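Local coordinates for protein chitinase (Paenibacillus sp. FPU-7, PDB 5GZT) that probably hydrolyses the beta-1,4 linkages between N-acetylglucosamine units of chitin and chitodextrins at random internal positions, at residues Arg385-Asn397 / Ala431-Gln443. Numbering follows the deposited sequence.
Sequences REVFANSALDFMN and ALLKLLREKLDAQ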
ATOM      1  N   ARG B 385      -0.594  24.634 -16.725  1.00 46.46           N
ATOM      2  CA  ARG B 385       0.210  23.534 -16.156  1.00 41.32           C
ATOM      3  C   ARG B 385       1.273  23.956 -15.217  1.00 42.97           C
ATOM      4  O   ARG B 385       1.555  23.232 -14.257  1.00 40.43           O
ATOM      5  CB  ARG B 385       0.802  22.684 -17.264  1.00 40.49           C
ATOM      6  CG  ARG B 385      -0.297  21.946 -17.983  1.00 39.53           C
ATOM      7  CD  ARG B 385       0.259  20.841 -18.845  1.00 47.33           C
ATOM      8  NE  ARG B 385       1.225  21.316 -19.843  1.00 48.37           N
ATOM      9  CZ  ARG B 385       0.941  21.673 -21.092  1.00 42.87           C
ATOM     10  NH1 ARG B 385      -0.309  21.691 -21.564  1.00 40.07           N
ATOM     11  NH2 ARG B 385       1.947  22.021 -21.888  1.00 48.55           N
ATOM     12  N   GLU B 386       1.884  25.117 -15.476  1.00 45.34           N
ATOM     13  CA  GLU B 386       2.904  25.655 -14.567  1.00 42.04           C
ATOM     14  C   GLU B 386       2.292  26.109 -13.232  1.00 38.50           C
ATOM     15  O   GLU B 386       2.841  25.897 -12.187  1.00 36.81           O
ATOM     16  CB  GLU B 386       3.691  26.816 -15.242  1.00 52.34           C
ATOM     17  CG  GLU B 386       4.756  27.505 -14.387  1.00 45.56           C
ATOM     18  CD  GLU B 386       6.028  26.695 -14.185  1.00 50.99           C
ATOM     19  OE1 GLU B 386       6.303  25.759 -14.972  1.00 55.26           O
ATOM     20  OE2 GLU B 386       6.803  27.020 -13.255  1.00 48.90           O
ATOM     21  N   VAL B 387       1.159  26.771 -13.256  1.00 42.05           N
ATOM     22  CA  VAL B 387       0.568  27.211 -11.983  1.00 45.31           C
ATOM     23  C   VAL B 387       0.206  25.936 -11.132  1.00 42.98           C
ATOM     24  O   VAL B 387       0.598  25.778  -9.935  1.00 45.27           O
ATOM     25  CB  VAL B 387      -0.711  28.074 -12.232  1.00 45.31           C
ATOM     26  CG1 VAL B 387      -1.283  28.563 -10.909  1.00 42.94           C
ATOM     27  CG2 VAL B 387      -0.444  29.242 -13.209  1.00 47.05           C
ATOM     28  N   PHE B 388      -0.504  25.030 -11.790  1.00 45.44           N
ATOM     29  CA  PHE B 388      -0.923  23.782 -11.175  1.00 41.76           C
ATOM     30  C   PHE B 388       0.214  23.052 -10.498  1.00 37.17           C
ATOM     31  O   PHE B 388       0.222  22.872  -9.232  1.00 38.83           O
ATOM     32  CB  PHE B 388      -1.623  22.869 -12.191  1.00 44.67           C
ATOM     33  CG  PHE B 388      -2.169  21.617 -11.547  1.00 50.34           C
ATOM     34  CD1 PHE B 388      -3.444  21.604 -10.986  1.00 49.17           C
ATOM     35  CD2 PHE B 388      -1.361  20.480 -11.406  1.00 53.41           C
ATOM     36  CE1 PHE B 388      -3.917  20.459 -10.346  1.00 47.89           C
ATOM     37  CE2 PHE B 388      -1.846  19.335 -10.764  1.00 52.10           C
ATOM     38  CZ  PHE B 388      -3.125  19.336 -10.231  1.00 44.37           C
ATOM     39  N   ALA B 389       1.219  22.693 -11.305  1.00 40.12           N
ATOM     40  CA  ALA B 389       2.383  21.941 -10.788  1.00 35.28           C
ATOM     41  C   ALA B 389       3.067  22.581  -9.629  1.00 38.45           C
ATOM     42  O   ALA B 389       3.458  21.908  -8.640  1.00 35.73           O
ATOM     43  CB  ALA B 389       3.365  21.677 -11.894  1.00 43.41           C
ATOM     44  N   ASN B 390       3.212  23.907  -9.717  1.00 47.56           N
ATOM     45  CA  ASN B 390       3.838  24.666  -8.622  1.00 44.63           C
ATOM     46  C   ASN B 390       2.948  24.595  -7.395  1.00 36.70           C
ATOM     47  O   ASN B 390       3.411  24.294  -6.278  1.00 38.13           O
ATOM     48  CB  ASN B 390       4.120  26.134  -9.059  1.00 52.58           C
ATOM     49  CG  ASN B 390       5.328  26.252  -9.996  1.00 52.83           C
ATOM     50  OD1 ASN B 390       6.366  25.625  -9.783  1.00 46.36           O
ATOM     51  ND2 ASN B 390       5.195  27.076 -11.033  1.00 57.39           N
ATOM     52  N   SER B 391       1.657  24.822  -7.606  1.00 38.85           N
ATOM     53  CA  SER B 391       0.658  24.624  -6.529  1.00 45.48           C
ATOM     54  C   SER B 391       0.701  23.232  -5.853  1.00 41.80           C
ATOM     55  O   SER B 391       0.691  23.089  -4.578  1.00 40.11           O
ATOM     56  CB  SER B 391      -0.747  24.881  -7.052  1.00 48.83           C
ATOM     57  OG  SER B 391      -1.540  25.085  -5.905  1.00 59.08           O
ATOM     58  N   ALA B 392       0.819  22.209  -6.693  1.00 46.88           N
ATOM     59  CA  ALA B 392       0.881  20.817  -6.164  1.00 39.33           C
ATOM     60  C   ALA B 392       2.049  20.620  -5.305  1.00 40.26           C
ATOM     61  O   ALA B 392       1.936  20.061  -4.181  1.00 42.70           O
ATOM     62  CB  ALA B 392       0.881  19.824  -7.275  1.00 39.82           C
ATOM     63  N   LEU B 393       3.204  21.135  -5.769  1.00 42.10           N
ATOM     64  CA  LEU B 393       4.402  21.043  -4.939  1.00 38.98           C
ATOM     65  C   LEU B 393       4.272  21.817  -3.633  1.00 37.47           C
ATOM     66  O   LEU B 393       4.703  21.363  -2.544  1.00 35.68           O
ATOM     67  CB  LEU B 393       5.703  21.380  -5.728  1.00 47.83           C
ATOM     68  CG  LEU B 393       6.355  20.151  -6.419  1.00 44.66           C
ATOM     69  CD1 LEU B 393       5.628  19.771  -7.721  1.00 44.81           C
ATOM     70  CD2 LEU B 393       7.851  20.356  -6.656  1.00 48.66           C
ATOM     71  N   ASP B 394       3.634  22.977  -3.685  1.00 43.02           N
ATOM     72  CA  ASP B 394       3.363  23.738  -2.424  1.00 43.22           C
ATOM     73  C   ASP B 394       2.581  22.927  -1.388  1.00 41.15           C
ATOM     74  O   ASP B 394       2.935  22.928  -0.156  1.00 39.13           O
ATOM     75  CB  ASP B 394       2.599  25.046  -2.723  1.00 46.71           C
ATOM     76  CG  ASP B 394       3.476  26.092  -3.459  1.00 51.11           C
ATOM     77  OD1 ASP B 394       4.697  26.091  -3.204  1.00 43.84           O
ATOM     78  OD2 ASP B 394       2.960  26.839  -4.326  1.00 55.17           O
ATOM     79  N   PHE B 395       1.520  22.264  -1.896  1.00 39.37           N
ATOM     80  CA  PHE B 395       0.677  21.413  -1.027  1.00 34.30           C
ATOM     81  C   PHE B 395       1.518  20.358  -0.376  1.00 31.03           C
ATOM     82  O   PHE B 395       1.553  20.261   0.910  1.00 36.16           O
ATOM     83  CB  PHE B 395      -0.462  20.801  -1.823  1.00 41.70           C
ATOM     84  CG  PHE B 395      -1.590  20.303  -0.961  1.00 41.12           C
ATOM     85  CD1 PHE B 395      -1.451  19.122  -0.224  1.00 39.00           C
ATOM     86  CD2 PHE B 395      -2.779  21.021  -0.871  1.00 39.21           C
ATOM     87  CE1 PHE B 395      -2.488  18.671   0.589  1.00 36.64           C
ATOM     88  CE2 PHE B 395      -3.820  20.540  -0.097  1.00 37.03           C
ATOM     89  CZ  PHE B 395      -3.654  19.393   0.660  1.00 35.09           C
ATOM     90  N   MET B 396       2.268  19.632  -1.239  1.00 34.35           N
ATOM     91  CA  MET B 396       3.151  18.539  -0.808  1.00 34.75           C
ATOM     92  C   MET B 396       4.103  18.998   0.270  1.00 38.12           C
ATOM     93  O   MET B 396       4.236  18.365   1.358  1.00 39.13           O
ATOM     94  CB  MET B 396       3.912  17.947  -2.007  1.00 34.34           C
ATOM     95  CG  MET B 396       4.682  16.664  -1.720  1.00 37.04           C
ATOM     96  SD  MET B 396       5.799  16.126  -3.034  1.00 44.08           S
ATOM     97  CE  MET B 396       7.229  17.022  -2.438  1.00 47.59           C
ATOM     98  N   ASN B 397       4.773  20.119  -0.032  1.00 41.11           N
ATOM     99  CA  ASN B 397       5.722  20.741   0.920  1.00 40.47           C
ATOM    100  C   ASN B 397       5.080  21.310   2.133  1.00 36.65           C
ATOM    101  O   ASN B 397       5.631  21.134   3.257  1.00 36.99           O
ATOM    102  CB  ASN B 397       6.545  21.835   0.230  1.00 41.48           C
ATOM    103  CG  ASN B 397       7.412  21.255  -0.830  1.00 42.42           C
ATOM    104  OD1 ASN B 397       7.462  21.728  -1.983  1.00 48.07           O
ATOM    105  ND2 ASN B 397       8.059  20.166  -0.471  1.00 37.73           N
ATOM    106  N   ALA B 431       1.882  15.867 -20.691  1.00 39.39           N
ATOM    107  CA  ALA B 431       2.705  17.082 -20.416  1.00 39.25           C
ATOM    108  C   ALA B 431       2.658  17.471 -18.940  1.00 39.42           C
ATOM    109  O   ALA B 431       3.687  17.746 -18.307  1.00 36.52           O
ATOM    110  CB  ALA B 431       2.194  18.224 -21.291  1.00 38.15           C
ATOM    111  N   LEU B 432       1.448  17.433 -18.366  1.00 37.45           N
ATOM    112  CA  LEU B 432       1.316  17.742 -16.942  1.00 37.47           C
ATOM    113  C   LEU B 432       2.155  16.818 -16.086  1.00 35.95           C
ATOM    114  O   LEU B 432       2.852  17.235 -15.147  1.00 34.63           O
ATOM    115  CB  LEU B 432      -0.186  17.733 -16.538  1.00 40.44           C
ATOM    116  CG  LEU B 432      -0.563  17.818 -15.073  1.00 42.94           C
ATOM    117  CD1 LEU B 432       0.096  18.982 -14.326  1.00 48.80           C
ATOM    118  CD2 LEU B 432      -2.087  17.920 -15.034  1.00 45.63           C
ATOM    119  N   LEU B 433       2.093  15.528 -16.413  1.00 42.52           N
ATOM    120  CA  LEU B 433       2.866  14.532 -15.647  1.00 39.61           C
ATOM    121  C   LEU B 433       4.360  14.747 -15.809  1.00 31.79           C
ATOM    122  O   LEU B 433       5.147  14.658 -14.845  1.00 32.63           O
ATOM    123  CB  LEU B 433       2.444  13.109 -16.067  1.00 36.06           C
ATOM    124  CG  LEU B 433       1.044  12.690 -15.568  1.00 35.48           C
ATOM    125  CD1 LEU B 433       0.638  11.395 -16.235  1.00 34.56           C
ATOM    126  CD2 LEU B 433       0.987  12.559 -14.063  1.00 34.82           C
ATOM    127  N   LYS B 434       4.755  14.969 -17.048  1.00 37.46           N
ATOM    128  CA  LYS B 434       6.171  15.336 -17.339  1.00 39.86           C
ATOM    129  C   LYS B 434       6.667  16.484 -16.458  1.00 36.44           C
ATOM    130  O   LYS B 434       7.697  16.398 -15.718  1.00 36.18           O
ATOM    131  CB  LYS B 434       6.229  15.725 -18.808  1.00 45.97           C
ATOM    132  CG  LYS B 434       7.611  16.077 -19.331  1.00 52.12           C
ATOM    133  CD  LYS B 434       7.516  16.257 -20.845  1.00 59.18           C
ATOM    134  CE  LYS B 434       8.882  16.464 -21.487  1.00 63.03           C
ATOM    135  NZ  LYS B 434       9.543  17.659 -20.917  1.00 61.97           N
ATOM    136  N   LEU B 435       5.892  17.568 -16.491  1.00 38.74           N
ATOM    137  CA  LEU B 435       6.236  18.726 -15.710  1.00 37.21           C
ATOM    138  C   LEU B 435       6.438  18.405 -14.252  1.00 44.56           C
ATOM    139  O   LEU B 435       7.448  18.781 -13.651  1.00 46.36           O
ATOM    140  CB  LEU B 435       5.198  19.818 -15.888  1.00 42.89           C
ATOM    141  CG  LEU B 435       5.486  21.163 -15.198  1.00 44.22           C
ATOM    142  CD1 LEU B 435       6.877  21.740 -15.524  1.00 48.97           C
ATOM    143  CD2 LEU B 435       4.377  22.118 -15.606  1.00 47.71           C
ATOM    144  N   LEU B 436       5.505  17.658 -13.671  1.00 43.67           N
ATOM    145  CA  LEU B 436       5.532  17.412 -12.220  1.00 39.43           C
ATOM    146  C   LEU B 436       6.736  16.599 -11.855  1.00 32.05           C
ATOM    147  O   LEU B 436       7.376  16.754 -10.763  1.00 33.61           O
ATOM    148  CB  LEU B 436       4.240  16.635 -11.797  1.00 43.61           C
ATOM    149  CG  LEU B 436       2.951  17.448 -11.743  1.00 40.77           C
ATOM    150  CD1 LEU B 436       1.751  16.526 -11.892  1.00 45.64           C
ATOM    151  CD2 LEU B 436       2.920  18.217 -10.448  1.00 35.00           C
ATOM    152  N   ARG B 437       6.973  15.616 -12.709  1.00 35.75           N
ATOM    153  CA  ARG B 437       8.175  14.786 -12.511  1.00 40.16           C
ATOM    154  C   ARG B 437       9.447  15.724 -12.553  1.00 38.18           C
ATOM    155  O   ARG B 437      10.321  15.683 -11.656  1.00 37.75           O
ATOM    156  CB  ARG B 437       8.250  13.725 -13.608  1.00 42.69           C
ATOM    157  CG  ARG B 437       9.093  12.488 -13.333  1.00 41.12           C
ATOM    158  CD  ARG B 437       9.909  12.506 -12.073  1.00 43.75           C
ATOM    159  NE  ARG B 437       9.381  11.693 -11.027  1.00 45.53           N
ATOM    160  CZ  ARG B 437       9.610  11.830  -9.719  1.00 47.63           C
ATOM    161  NH1 ARG B 437      10.299  12.824  -9.190  1.00 49.60           N
ATOM    162  NH2 ARG B 437       9.042  10.954  -8.901  1.00 58.99           N
ATOM    163  N   GLU B 438       9.503  16.584 -13.569  1.00 45.28           N
ATOM    164  CA  GLU B 438      10.637  17.579 -13.669  1.00 45.65           C
ATOM    165  C   GLU B 438      10.780  18.366 -12.375  1.00 49.66           C
ATOM    166  O   GLU B 438      11.864  18.334 -11.709  1.00 49.23           O
ATOM    167  CB  GLU B 438      10.418  18.488 -14.852  1.00 45.30           C
ATOM    168  CG  GLU B 438      10.640  17.714 -16.131  1.00 49.92           C
ATOM    169  CD  GLU B 438      10.141  18.402 -17.387  1.00 55.05           C
ATOM    170  OE1 GLU B 438       9.505  19.477 -17.328  1.00 54.42           O
ATOM    171  OE2 GLU B 438      10.375  17.809 -18.456  1.00 57.04           O
ATOM    172  N   LYS B 439       9.674  18.981 -11.939  1.00 44.18           N
ATOM    173  CA  LYS B 439       9.753  19.828 -10.769  1.00 40.41           C
ATOM    174  C   LYS B 439      10.143  19.074  -9.510  1.00 43.36           C
ATOM    175  O   LYS B 439      10.797  19.643  -8.586  1.00 41.14           O
ATOM    176  CB  LYS B 439       8.444  20.564 -10.572  1.00 47.86           C
ATOM    177  CG  LYS B 439       8.047  21.439 -11.758  1.00 47.41           C
ATOM    178  CD  LYS B 439       7.149  22.550 -11.275  1.00 54.69           C
ATOM    179  CE  LYS B 439       6.749  23.479 -12.405  1.00 60.60           C
ATOM    180  NZ  LYS B 439       7.771  24.543 -12.601  1.00 64.49           N
ATOM    181  N   LEU B 440       9.729  17.797  -9.423  1.00 41.58           N
ATOM    182  CA  LEU B 440       9.951  17.042  -8.191  1.00 41.27           C
ATOM    183  C   LEU B 440      11.406  16.660  -8.189  1.00 36.66           C
ATOM    184  O   LEU B 440      12.059  16.748  -7.165  1.00 38.91           O
ATOM    185  CB  LEU B 440       9.026  15.802  -8.036  1.00 40.43           C
ATOM    186  CG  LEU B 440       7.534  16.076  -7.714  1.00 37.51           C
ATOM    187  CD1 LEU B 440       6.652  14.868  -8.043  1.00 39.43           C
ATOM    188  CD2 LEU B 440       7.406  16.444  -6.262  1.00 36.37           C
ATOM    189  N   ASP B 441      11.906  16.252  -9.340  1.00 40.89           N
ATOM    190  CA  ASP B 441      13.362  15.969  -9.475  1.00 48.61           C
ATOM    191  C   ASP B 441      14.229  17.186  -9.142  1.00 50.21           C
ATOM    192  O   ASP B 441      15.212  17.062  -8.382  1.00 55.25           O
ATOM    193  CB  ASP B 441      13.679  15.470 -10.892  1.00 48.64           C
ATOM    194  CG  ASP B 441      13.147  14.065 -11.146  1.00 52.88           C
ATOM    195  OD1 ASP B 441      12.950  13.295 -10.162  1.00 55.51           O
ATOM    196  OD2 ASP B 441      12.945  13.722 -12.321  1.00 48.71           O
ATOM    197  N   ALA B 442      13.817  18.348  -9.667  1.00 50.01           N
ATOM    198  CA  ALA B 442      14.511  19.625  -9.422  1.00 51.11           C
ATOM    199  C   ALA B 442      14.627  19.791  -7.933  1.00 56.94           C
ATOM    200  O   ALA B 442      15.724  19.895  -7.383  1.00 57.84           O
ATOM    201  CB  ALA B 442      13.724  20.780 -10.031  1.00 48.20           C
ATOM    202  N   GLN B 443      13.498  19.693  -7.249  1.00 51.04           N
ATOM    203  CA  GLN B 443      13.504  19.926  -5.828  1.00 45.09           C
ATOM    204  C   GLN B 443      14.364  18.953  -5.020  1.00 46.69           C
ATOM    205  O   GLN B 443      14.895  19.283  -3.949  1.00 50.15           O
ATOM    206  CB  GLN B 443      12.059  19.910  -5.327  1.00 46.50           C
ATOM    207  CG  GLN B 443      11.951  20.085  -3.821  1.00 48.06           C
ATOM    208  CD  GLN B 443      10.546  20.343  -3.355  1.00 44.42           C
ATOM    209  OE1 GLN B 443       9.708  20.847  -4.083  1.00 44.40           O
ATOM    210  NE2 GLN B 443      10.285  19.946  -2.141  1.00 46.48           N
TER
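Lys439 lies across Ala389 and ends at the carboxylate of Glu386. Lys439 NZ forms a salt bridge and hydrogen bond with Glu386 OE2 at 2.7 Å, on the syn side but 35° out of the carboxylate plane; its bond to Glu386 OE1 is weak. Asn390 OD1 adds another weak bond to NZ. Asn390 ND2 donates to Glu386 OE2 at 2.7 Å, from the same face as the lysine, so two donors hold this oxygen. The bend of Lys439 at its last torsion (chi4 -86°) turns the ammonium toward Glu386 and Asn390. Lys439 is also a knob in a hole formed by Glu386, Ala389, Asn390 and Leu393. Leu393 is the answering knob, among Leu436, Lys439, Leu440 and Gln443. Its CG meets Leu440 CD2 at 3.9 Å, the side chains crossing at a slant. The two helices are neighbours on the outside of the family 18 TIM barrel; the axes of segments 385-397 and 431-443 cross at -45° and come within 9.7 Å. Leu436 and Met396 also reach the barrel strands. Ala389 CB meets Leu436 CD2 at 3.8 Å. Met396 SD touches Leu440 CD2 at 3.6 Å. Leu432 CD1 packs against Phe388 CD2, the two side chains nearly perpendicular. Ala431 CB sits over one face of the Arg385 guanidinium, whose NH1 hydrogen-bonds to Ala379 O.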